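Local coordinates for protein enoyl-CoA hydratase (Mycobacterium tuberculosis, PDB 4JJT) that probably acts as a lyase of the enoyl-CoA hydratase/isomerase family, which would add water across the double bond of enoyl-CoA substrates, at residues D81-R85 / P134-L138. Numbering follows the deposited sequence.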
loop_
_atom_site.group_PDB
_atom_site.type_symbol
_atom_site.label_atom_id
_atom_site.label_comp_id
_atom_site.label_asym_id
_atom_site.label_seq_id
_atom_site.Cartn_x
_atom_site.Cartn_y
_atom_site.Cartn_z
ATOM N N ASP A 81 -26.695 -4.665 9.982
ATOM C CA ASP A 81 -25.244 -4.653 9.824
ATOM C C ASP A 81 -24.640 -6.026 10.118
ATOM O O ASP A 81 -24.807 -6.572 11.207
ATOM C CB ASP A 81 -24.610 -3.569 10.701
ATOM C CG ASP A 81 -25.063 -3.643 12.145
ATOM O OD1 ASP A 81 -24.408 -3.017 13.005
ATOM O OD2 ASP A 81 -26.070 -4.328 12.422
ATOM N N ILE A 82 -23.940 -6.578 9.132
ATOM C CA ILE A 82 -23.441 -7.948 9.213
ATOM C C ILE A 82 -21.934 -8.015 8.965
ATOM O O ILE A 82 -21.465 -7.713 7.870
ATOM C CB ILE A 82 -24.160 -8.872 8.204
ATOM C CG1 ILE A 82 -25.686 -8.768 8.345
ATOM C CG2 ILE A 82 -23.706 -10.311 8.381
ATOM C CD1 ILE A 82 -26.335 -7.739 7.425
ATOM N N SER A 83 -21.185 -8.420 9.987
ATOM C CA SER A 83 -19.726 -8.479 9.917
ATOM C C SER A 83 -19.235 -9.707 9.150
ATOM O O SER A 83 -19.913 -10.733 9.121
ATOM C CB SER A 83 -19.141 -8.491 11.331
ATOM O OG SER A 83 -19.626 -7.398 12.093
ATOM N N PRO A 84 -18.049 -9.611 8.524
ATOM C CA PRO A 84 -17.489 -10.763 7.805
ATOM C C PRO A 84 -16.994 -11.841 8.765
ATOM O O PRO A 84 -16.383 -11.515 9.784
ATOM C CB PRO A 84 -16.310 -10.153 7.045
ATOM C CG PRO A 84 -15.909 -8.997 7.859
ATOM C CD PRO A 84 -17.177 -8.429 8.417
ATOM N N ARG A 85 -17.246 -13.105 8.437
ATOM C CA ARG A 85 -16.961 -14.200 9.360
ATOM C C ARG A 85 -16.112 -15.309 8.745
ATOM O O ARG A 85 -15.696 -16.233 9.444
ATOM C CB ARG A 85 -18.269 -14.792 9.889
ATOM C CG ARG A 85 -19.185 -13.769 10.529
ATOM C CD ARG A 85 -20.526 -14.378 10.883
ATOM N NE ARG A 85 -20.396 -15.458 11.855
ATOM C CZ ARG A 85 -21.412 -16.197 12.288
ATOM N NH1 ARG A 85 -21.202 -17.158 13.176
ATOM N NH2 ARG A 85 -22.638 -15.973 11.833
ATOM N N PRO A 134 -22.346 -3.450 0.678
ATOM C CA PRO A 134 -21.677 -4.723 0.973
ATOM C C PRO A 134 -20.748 -4.667 2.186
ATOM O O PRO A 134 -20.136 -3.634 2.460
ATOM C CB PRO A 134 -20.868 -4.996 -0.302
ATOM C CG PRO A 134 -20.739 -3.671 -0.973
ATOM C CD PRO A 134 -22.011 -2.952 -0.666
ATOM N N THR A 135 -20.654 -5.783 2.906
ATOM C CA THR A 135 -19.768 -5.894 4.062
ATOM C C THR A 135 -18.947 -7.181 4.019
ATOM O O THR A 135 -18.116 -7.420 4.894
ATOM C CB THR A 135 -20.548 -5.852 5.391
ATOM O OG1 THR A 135 -21.456 -6.959 5.456
ATOM C CG2 THR A 135 -21.324 -4.548 5.521
ATOM N N TRP A 136 -19.186 -8.009 3.004
ATOM C CA TRP A 136 -18.481 -9.281 2.883
ATOM C C TRP A 136 -17.446 -9.279 1.757
ATOM O O TRP A 136 -17.071 -10.334 1.251
ATOM C CB TRP A 136 -19.468 -10.440 2.694
ATOM C CG TRP A 136 -20.125 -10.902 3.958
ATOM C CD1 TRP A 136 -20.044 -10.313 5.187
ATOM C CD2 TRP A 136 -20.960 -12.054 4.121
ATOM N NE1 TRP A 136 -20.778 -11.025 6.105
ATOM C CE2 TRP A 136 -21.349 -12.098 5.475
ATOM C CE3 TRP A 136 -21.417 -13.052 3.254
ATOM C CZ2 TRP A 136 -22.172 -13.099 5.980
ATOM C CZ3 TRP A 136 -22.234 -14.044 3.761
ATOM C CH2 TRP A 136 -22.602 -14.060 5.108
ATOM N N GLY A 137 -17.001 -8.092 1.360
ATOM C CA GLY A 137 -15.878 -7.967 0.452
ATOM C C GLY A 137 -16.182 -7.800 -1.025
ATOM O O GLY A 137 -15.272 -7.853 -1.849
ATOM N N LEU A 138 -17.449 -7.581 -1.368
ATOM C CA LEU A 138 -17.858 -7.518 -2.775
ATOM C C LEU A 138 -17.190 -6.390 -3.562
ATOM O O LEU A 138 -16.663 -6.617 -4.650
ATOM C CB LEU A 138 -19.385 -7.422 -2.902
ATOM C CG LEU A 138 -19.966 -7.576 -4.308
ATOM C CD1 LEU A 138 -21.268 -8.363 -4.279
ATOM C CD2 LEU A 138 -20.201 -6.219 -4.949
#
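Pro134 opens the second segment and does not reach residues 81-85. Its ring rests instead on Glu107 of helix 104-111 and on Leu203 of a neighbouring subunit. The first link comes from Thr135, whose CA-to-CB bond points toward the other loop. Its hydroxyl donates a short hydrogen bond to the backbone, with OG1 of Thr135 2.5 Å from O of Ile82. The same OG1 also hydrogen-bonds a bound glycerol, probably from the crystallisation liquor. The carbonyl O of Thr135 lies 3.8 Å from CD of Pro84.

Trp136 adds the widest cover. Its NE1 makes a weak hydrogen bond to O of Ser83 at 3.2 Å, with the acceptor at the ring edge. Two successive carbonyls of the extended run 81-84 are thus taken by side chains, not by backbone pairing. Both segments belong to a crotonase-like fold. One lies in the loop between strands 54-59 and 93-97, the other in the loop leading into helix 138-146. The indole bridges these loops, and it also touches Leu68, Tyr111 and Arg36. Ile82 packs on it through CG2, 4.0 Å from CZ2 of Trp136. On the other side of Ser83 in sequence, Pro84 brings CB to 4.2 Å from CD1 of Trp136. Pro84 also meets Trp220 of another subunit, so the contact sits close to a subunit interface.

Gly137 occupies the N-cap position of the next helix. Its N hydrogen-bonds OE1 of Glu222 in helix 197-237. Leu138 begins helix 138-146, and its N hydrogen-bonds OE1 of Glu107.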